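Local coordinates for queuine lyase ([Clostridium] spiroforme DSM 1552, PDB 6P78), which probably cleaves a C-N bond of queuine by radical chemistry, using a [4Fe-4S] cluster and S-adenosylmethionine, at residues K126-A129 / L130-F134; Y104-I107 / G108-K111; E65-K68 / I69-V73. All blocks are in the same frame, centred on the assembly; numbering follows the deposited sequence.

Contact 1 of 3, residues K126-A129 / L130-F134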
loop_
_atom_site.group_PDB
_atom_site.type_symbol
_atom_site.label_atom_id
_atom_site.label_comp_id
_atom_site.label_asym_id
_atom_site.label_seq_id
_atom_site.Cartn_x
_atom_site.Cartn_y
_atom_site.Cartn_z
ATOM N N LYS A 126 -9.805 7.274 -11.586
ATOM C CA LYS A 126 -9.946 5.988 -12.251
ATOM C C LYS A 126 -10.549 4.920 -11.347
ATOM O O LYS A 126 -10.910 3.840 -11.836
ATOM C CB LYS A 126 -8.575 5.499 -12.749
ATOM C CG LYS A 126 -8.000 6.331 -13.888
ATOM C CD LYS A 126 -6.806 5.664 -14.534
ATOM C CE LYS A 126 -7.179 5.041 -15.866
ATOM N NZ LYS A 126 -7.409 6.067 -16.925
ATOM N N ILE A 127 -10.689 5.210 -10.053
ATOM C CA ILE A 127 -11.089 4.187 -9.092
ATOM C C ILE A 127 -12.536 3.760 -9.314
ATOM O O ILE A 127 -12.867 2.568 -9.222
ATOM C CB ILE A 127 -10.860 4.701 -7.659
ATOM C CG1 ILE A 127 -9.396 5.111 -7.451
ATOM C CG2 ILE A 127 -11.262 3.640 -6.621
ATOM C CD1 ILE A 127 -8.420 4.006 -7.602
ATOM N N LYS A 128 -13.429 4.720 -9.583
ATOM C CA LYS A 128 -14.847 4.391 -9.715
ATOM C C LYS A 128 -15.078 3.346 -10.804
ATOM O O LYS A 128 -15.834 2.388 -10.612
ATOM C CB LYS A 128 -15.659 5.656 -10.002
ATOM C CG LYS A 128 -17.121 5.384 -10.324
ATOM C CD LYS A 128 -18.012 6.635 -10.172
ATOM C CE LYS A 128 -17.236 7.952 -10.239
ATOM N NZ LYS A 128 -16.794 8.294 -11.626
ATOM N N ALA A 129 -14.440 3.522 -11.966
ATOM C CA ALA A 129 -14.624 2.561 -13.050
ATOM C C ALA A 129 -14.056 1.196 -12.691
ATOM O O ALA A 129 -14.599 0.173 -13.122
ATOM C CB ALA A 129 -13.981 3.079 -14.335
ATOM N N LEU A 130 -12.958 1.164 -11.927
ATOM C CA LEU A 130 -12.412 -0.104 -11.461
ATOM C C LEU A 130 -13.389 -0.802 -10.529
ATOM O O LEU A 130 -13.634 -2.003 -10.673
ATOM C CB LEU A 130 -11.069 0.111 -10.765
ATOM C CG LEU A 130 -10.338 -1.204 -10.475
ATOM C CD1 LEU A 130 -10.005 -1.908 -11.784
ATOM C CD2 LEU A 130 -9.089 -0.945 -9.708
ATOM N N ARG A 131 -13.980 -0.058 -9.590
ATOM C CA ARG A 131 -14.973 -0.645 -8.697
ATOM C C ARG A 131 -16.125 -1.241 -9.486
ATOM O O ARG A 131 -16.574 -2.357 -9.199
ATOM C CB ARG A 131 -15.495 0.405 -7.716
ATOM C CG ARG A 131 -14.495 0.882 -6.662
ATOM C CD ARG A 131 -15.157 1.844 -5.659
ATOM N NE ARG A 131 -14.183 2.511 -4.782
ATOM C CZ ARG A 131 -13.607 1.947 -3.716
ATOM N NH1 ARG A 131 -13.906 0.688 -3.378
ATOM N NH2 ARG A 131 -12.735 2.650 -2.974
ATOM N N GLU A 132 -16.611 -0.511 -10.491
ATOM C CA GLU A 132 -17.756 -0.990 -11.260
ATOM C C GLU A 132 -17.401 -2.208 -12.090
ATOM O O GLU A 132 -18.261 -3.055 -12.330
ATOM C CB GLU A 132 -18.294 0.124 -12.154
ATOM C CG GLU A 132 -18.798 1.308 -11.346
ATOM C CD GLU A 132 -19.566 2.318 -12.176
ATOM O OE1 GLU A 132 -19.577 3.512 -11.794
ATOM O OE2 GLU A 132 -20.166 1.915 -13.200
ATOM N N LYS A 133 -16.154 -2.310 -12.546
ATOM C CA LYS A 133 -15.774 -3.480 -13.328
ATOM C C LYS A 133 -15.677 -4.715 -12.441
ATOM O O LYS A 133 -16.226 -5.770 -12.772
ATOM C CB LYS A 133 -14.448 -3.238 -14.046
ATOM C CG LYS A 133 -14.073 -4.391 -14.979
ATOM C CD LYS A 133 -12.605 -4.364 -15.363
ATOM C CE LYS A 133 -12.248 -5.600 -16.194
ATOM N NZ LYS A 133 -10.795 -5.676 -16.516
ATOM N N PHE A 134 -15.008 -4.590 -11.290
ATOM C CA PHE A 134 -14.699 -5.759 -10.469
ATOM C C PHE A 134 -15.884 -6.222 -9.628
ATOM O O PHE A 134 -15.943 -7.401 -9.252
ATOM C CB PHE A 134 -13.490 -5.460 -9.579
ATOM C CG PHE A 134 -12.168 -5.755 -10.246
ATOM C CD1 PHE A 134 -11.689 -4.945 -11.262
ATOM C CD2 PHE A 134 -11.433 -6.874 -9.891
ATOM C CE1 PHE A 134 -10.484 -5.230 -11.883
ATOM C CE2 PHE A 134 -10.228 -7.159 -10.515
ATOM C CZ PHE A 134 -9.757 -6.334 -11.509
#
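Helix 127-134, the crossover helix between strands 114-118 and 137-141 in a beta-alpha-beta unit, sets Ile127 against Arg131 one turn later. In the Ile127 conformer described, CG2 lies 3.6 Å from Arg131 NE. The two side chains cross at a slant, and because Ile127 has a second conformer the contact is less certain than the backbone bonds. Arg131 CG is anti to the carbonyl carbon (chi1 -69°), and the chain runs extended to NE. That course takes it past Ile127 to Asp173, its salt-bridge partner, and to the carbonyls of Ile138 and Asp171.

Lys128 and Glu132 run alongside each other in the same direction. Glu132 OE1 touches the aliphatic Lys128 CG at 3.4 Å, but Lys128 bends at chi3 (21°) and chi4, and its NZ stays 5.5 Å from Glu132 OE1. The pair is therefore not a salt bridge.

The backbone supplies the regular helical bonds: Arg131 N to Ile127 O at 2.9 Å, Glu132 N to Lys128 O at 3.0 Å and Lys133 N to Ala129 O at 3.0 Å. The first, Leu130 N to Lys126 O, is weak at 3.4 Å.

The buried flank carries Ile127 and Leu130 onto Phe93, while Lys133 reaches Glu101. The chemistry implies that Arg131 is oriented mainly by its external carboxylate and carbonyls, whereas the charged ends of Lys128 and Glu132 probably attract each other at a distance.

Contact 2 of 3, residues Y104-I107 / G108-K111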
loop_
_atom_site.group_PDB
_atom_site.type_symbol
_atom_site.label_atom_id
_atom_site.label_comp_id
_atom_site.label_asym_id
_atom_site.label_seq_id
_atom_site.Cartn_x
_atom_site.Cartn_y
_atom_site.Cartn_z
ATOM N N TYR A 104 -9.018 -10.407 -12.445
ATOM C CA TYR A 104 -10.474 -10.370 -12.530
ATOM C C TYR A 104 -11.046 -11.775 -12.679
ATOM O O TYR A 104 -12.021 -12.137 -12.012
ATOM C CB TYR A 104 -10.888 -9.486 -13.703
ATOM C CG TYR A 104 -12.361 -9.480 -14.015
ATOM C CD1 TYR A 104 -13.245 -8.729 -13.255
ATOM C CD2 TYR A 104 -12.868 -10.212 -15.086
ATOM C CE1 TYR A 104 -14.591 -8.709 -13.542
ATOM C CE2 TYR A 104 -14.219 -10.202 -15.382
ATOM C CZ TYR A 104 -15.077 -9.452 -14.602
ATOM O OH TYR A 104 -16.424 -9.438 -14.882
ATOM N N LYS A 105 -10.440 -12.580 -13.552
ATOM C CA LYS A 105 -10.887 -13.956 -13.736
ATOM C C LYS A 105 -10.774 -14.742 -12.439
ATOM O O LYS A 105 -11.709 -15.445 -12.036
ATOM C CB LYS A 105 -10.059 -14.627 -14.830
ATOM C CG LYS A 105 -10.503 -14.342 -16.249
ATOM C CD LYS A 105 -9.378 -14.730 -17.215
ATOM C CE LYS A 105 -9.803 -14.639 -18.666
ATOM N NZ LYS A 105 -9.038 -13.565 -19.373
ATOM N N ILE A 106 -9.635 -14.616 -11.763
ATOM C CA ILE A 106 -9.387 -15.368 -10.537
ATOM C C ILE A 106 -10.391 -14.990 -9.453
ATOM O O ILE A 106 -10.843 -15.843 -8.683
ATOM C CB ILE A 106 -7.936 -15.132 -10.085
ATOM C CG1 ILE A 106 -6.972 -15.908 -10.981
ATOM C CG2 ILE A 106 -7.742 -15.477 -8.607
ATOM C CD1 ILE A 106 -5.511 -15.508 -10.765
ATOM N N ILE A 107 -10.726 -13.701 -9.353
ATOM C CA ILE A 107 -11.736 -13.251 -8.393
ATOM C C ILE A 107 -13.015 -14.067 -8.534
ATOM O O ILE A 107 -13.609 -14.512 -7.545
ATOM C CB ILE A 107 -12.023 -11.754 -8.595
ATOM C CG1 ILE A 107 -10.837 -10.904 -8.136
ATOM C CG2 ILE A 107 -13.326 -11.362 -7.910
ATOM C CD1 ILE A 107 -10.167 -11.410 -6.906
ATOM N N GLY A 108 -13.464 -14.266 -9.773
ATOM C CA GLY A 108 -14.704 -14.995 -9.990
ATOM C C GLY A 108 -14.527 -16.488 -9.796
ATOM O O GLY A 108 -15.393 -17.155 -9.226
ATOM N N GLU A 109 -13.391 -17.028 -10.243
ATOM C CA GLU A 109 -13.210 -18.480 -10.228
ATOM C C GLU A 109 -12.961 -18.998 -8.820
ATOM O O GLU A 109 -13.388 -20.114 -8.478
ATOM C CB GLU A 109 -12.052 -18.876 -11.141
ATOM C CG GLU A 109 -12.255 -18.535 -12.607
ATOM C CD GLU A 109 -11.011 -18.809 -13.436
ATOM O OE1 GLU A 109 -9.891 -18.663 -12.877
ATOM O OE2 GLU A 109 -11.153 -19.169 -14.632
ATOM N N LYS A 110 -12.258 -18.215 -8.003
ATOM C CA LYS A 110 -11.897 -18.592 -6.646
ATOM C C LYS A 110 -12.835 -17.983 -5.614
ATOM O O LYS A 110 -12.584 -18.114 -4.409
ATOM C CB LYS A 110 -10.450 -18.189 -6.352
ATOM C CG LYS A 110 -9.385 -18.806 -7.283
ATOM C CD LYS A 110 -9.515 -20.310 -7.422
ATOM C CE LYS A 110 -8.320 -20.910 -8.169
ATOM N NZ LYS A 110 -8.268 -22.391 -8.042
ATOM N N LYS A 111 -13.897 -17.305 -6.061
ATOM C CA LYS A 111 -14.957 -16.834 -5.173
ATOM C C LYS A 111 -14.419 -15.823 -4.164
ATOM O O LYS A 111 -14.755 -15.862 -2.979
ATOM C CB LYS A 111 -15.641 -18.004 -4.446
ATOM C CG LYS A 111 -16.401 -19.022 -5.315
ATOM C CD LYS A 111 -15.503 -19.836 -6.277
ATOM C CE LYS A 111 -14.963 -21.159 -5.682
ATOM N NZ LYS A 111 -14.067 -21.936 -6.631
#
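Hydrogen bonding between 104-107 and 108-111 is mostly backbone, and it records the last turn of helix 97-109. Glu109 N binds Lys105 O at 2.9 Å, and Lys110 N binds Ile106 O at 2.8 Å with an N-H...O angle of 159°. Gly108 N is held less firmly: its bond to Tyr104 O is weak at 3.4 Å, and a second weak one goes to Lys105 O at 3.1 Å. Lys105 O thus takes two donors, one good and one strongly bent. Lys110 is the first residue to leave helical backbone angles, and Lys111 follows with a positive phi of 63°.

One side-chain bond lies beyond this turn. Lys111 curls back through its bends at chi2 and chi3, so that NZ donates to Glu109 O at 2.7 Å, approaching in the carbonyl plane.

Nonpolar contact comes from Ile106 and Lys110. Lys110 CG is anti to the carbonyl carbon (chi1 -59°), which carries it to 3.9 Å from Ile106 CG2 as the two side chains pass at a slant; the bend at chi2 then turns the rest of the chain. Ile106 also packs onto Ile77, in the loop before strand 83-87, and Ile107 onto Ile112 and Ile136, just before strands 114-118 and 137-141.

A carbon-to-oxygen contact is separate: Glu109 CG lies 3.2 Å from Lys105 O.

The chemistry implies that the Glu109 carbonyl of the closing turn receives the Lys111 ammonium as a donor. A positive charge there would probably interact favourably with the partial negative charge of the helix C-terminus.

Contact 3 of 3, residues E65-K68 / I69-V73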
loop_
_atom_site.group_PDB
_atom_site.type_symbol
_atom_site.label_atom_id
_atom_site.label_comp_id
_atom_site.label_asym_id
_atom_site.label_seq_id
_atom_site.Cartn_x
_atom_site.Cartn_y
_atom_site.Cartn_z
ATOM N N GLU A 65 7.255 -9.326 -20.385
ATOM C CA GLU A 65 8.024 -10.053 -19.385
ATOM C C GLU A 65 7.383 -9.940 -18.004
ATOM O O GLU A 65 7.372 -10.910 -17.239
ATOM C CB GLU A 65 9.461 -9.537 -19.355
ATOM C CG GLU A 65 10.416 -10.427 -18.578
ATOM C CD GLU A 65 10.552 -11.834 -19.170
ATOM O OE1 GLU A 65 10.623 -12.799 -18.377
ATOM O OE2 GLU A 65 10.600 -11.982 -20.416
ATOM N N ASN A 66 6.852 -8.761 -17.658
ATOM C CA ASN A 66 6.123 -8.654 -16.399
ATOM C C ASN A 66 4.966 -9.646 -16.353
ATOM O O ASN A 66 4.723 -10.288 -15.321
ATOM C CB ASN A 66 5.604 -7.231 -16.203
ATOM C CG ASN A 66 6.706 -6.242 -15.965
ATOM O OD1 ASN A 66 7.816 -6.608 -15.584
ATOM N ND2 ASN A 66 6.398 -4.964 -16.159
ATOM N N GLN A 67 4.260 -9.808 -17.468
ATOM C CA GLN A 67 3.099 -10.682 -17.459
ATOM C C GLN A 67 3.515 -12.128 -17.219
ATOM O O GLN A 67 2.851 -12.855 -16.466
ATOM C CB GLN A 67 2.333 -10.548 -18.777
ATOM C CG GLN A 67 0.934 -11.140 -18.719
ATOM C CD GLN A 67 0.849 -12.538 -19.281
ATOM O OE1 GLN A 67 0.515 -13.491 -18.568
ATOM N NE2 GLN A 67 1.121 -12.670 -20.573
ATOM N N LYS A 68 4.630 -12.543 -17.825
ATOM C CA LYS A 68 5.116 -13.914 -17.662
ATOM C C LYS A 68 5.499 -14.184 -16.211
ATOM O O LYS A 68 5.148 -15.229 -15.644
ATOM C CB LYS A 68 6.308 -14.139 -18.594
ATOM C CG LYS A 68 6.563 -15.568 -18.986
ATOM C CD LYS A 68 7.928 -15.710 -19.659
ATOM C CE LYS A 68 8.509 -17.107 -19.458
ATOM N NZ LYS A 68 9.286 -17.229 -18.191
ATOM N N ILE A 69 6.234 -13.242 -15.603
ATOM C CA ILE A 69 6.582 -13.315 -14.184
ATOM C C ILE A 69 5.321 -13.333 -13.325
ATOM O O ILE A 69 5.184 -14.142 -12.399
ATOM C CB ILE A 69 7.491 -12.128 -13.801
ATOM C CG1 ILE A 69 8.874 -12.251 -14.438
ATOM C CG2 ILE A 69 7.606 -11.977 -12.276
ATOM C CD1 ILE A 69 9.813 -13.197 -13.710
ATOM N N ASN A 70 4.388 -12.419 -13.606
ATOM C CA ASN A 70 3.179 -12.325 -12.793
ATOM C C ASN A 70 2.339 -13.588 -12.893
ATOM O O ASN A 70 1.710 -14.001 -11.908
ATOM C CB ASN A 70 2.360 -11.120 -13.220
ATOM C CG ASN A 70 3.022 -9.823 -12.836
ATOM O OD1 ASN A 70 3.953 -9.816 -12.029
ATOM N ND2 ASN A 70 2.555 -8.724 -13.417
ATOM N N ASP A 71 2.303 -14.212 -14.069
ATOM C CA ASP A 71 1.417 -15.356 -14.221
ATOM C C ASP A 71 1.831 -16.506 -13.321
ATOM O O ASP A 71 0.965 -17.244 -12.837
ATOM C CB ASP A 71 1.370 -15.824 -15.677
ATOM C CG ASP A 71 -0.013 -16.293 -16.081
ATOM O OD1 ASP A 71 -0.964 -15.494 -15.947
ATOM O OD2 ASP A 71 -0.156 -17.455 -16.520
ATOM N N GLU A 72 3.135 -16.673 -13.082
ATOM C CA GLU A 72 3.585 -17.739 -12.190
ATOM C C GLU A 72 3.206 -17.468 -10.743
ATOM O O GLU A 72 3.006 -18.415 -9.968
ATOM C CB GLU A 72 5.094 -17.949 -12.315
ATOM C CG GLU A 72 5.533 -18.236 -13.736
ATOM C CD GLU A 72 4.975 -19.559 -14.253
ATOM O OE1 GLU A 72 4.403 -19.564 -15.367
ATOM O OE2 GLU A 72 5.086 -20.590 -13.541
ATOM N N VAL A 73 3.106 -16.193 -10.361
ATOM C CA VAL A 73 2.651 -15.861 -9.019
ATOM C C VAL A 73 1.156 -16.102 -8.897
ATOM O O VAL A 73 0.681 -16.692 -7.915
ATOM C CB VAL A 73 3.004 -14.404 -8.688
ATOM C CG1 VAL A 73 2.547 -14.081 -7.270
ATOM C CG2 VAL A 73 4.501 -14.176 -8.875
HETATM O O HOH W 1 -1.647 -13.311 -17.097
HETATM O O HOH W 2 4.727 -17.387 -16.913
#
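Gln67 overlaps Asp71 one turn further along helix 63-74, the two side chains running side by side in the same direction. Gln67 OE1 comes to 3.6 Å from Asp71 OD1, and the amide and carboxylate planes stand 83° apart, nearly perpendicular. Both atoms are acceptors, and a water lies 2.6 Å from Gln67 OE1 and 2.6 Å from Asp71 OD1. The water donates to each when taken singly, but more acceptors surround it than it has protons, so how its protons are shared remains open. Gln67 is brought alongside by its bend at chi2 (-98°), which departs from a staggered value. Asp71 OD1 also forms a salt bridge with Arg102, which would probably offset part of the carboxylate's charge near Gln67.

Asn70 makes the other close approach. Asn66 O stands over the flat face of the Asn70 side-chain amide, 3.0 Å from CG, while the same oxygen accepts Asn70 N at 2.8 Å. Neither Asn70 OD1 nor ND2 bonds to it; these bind Lys41 N and Thr99 OG1 instead, and those two outside bonds set the rotation of the amide. At the exposed side, Glu72 is linked to the preceding turn by a second water, which donates to Lys68 O at 2.5 Å and to Glu72 OE1 at 2.7 Å. Lys68 NZ stays 6.1 Å from Glu72 OE1, so no salt bridge forms.

Among its neighbours, the helix lies beside helix 97-109, which Gln67 touches at Glu98 and Thr99, and Arg102 adds a charged tie. Asn66 and Asn70 turn to Leu40 and Lys41 just after strand 35-39, and Val73 rests on Arg25 just before strand 26-29.

In the fold
The three contacts lie in series within the radical SAM core, on three successive helices outside its mixed sheet. Contacts 1 and 2 touch although their centres are about 16 Å apart: Tyr104 CE1 meets Lys133 O at 3.5 Å, Phe134 CE2 packs 3.8 Å from Tyr104 CA, and the Lys133 side chain makes a cation-pi interaction with Tyr104. Contact 3 touches neither, its nearest atoms lying about 7 Å from contact 2 and about 13 Å from contact 1. None reaches the active site. The Ile127 side chain is about 10 Å from S-adenosylmethionine, Asn70 about 11 Å from queuine, and Asn66 about 13 Å from the iron-sulfur cluster; contact 2 is remote.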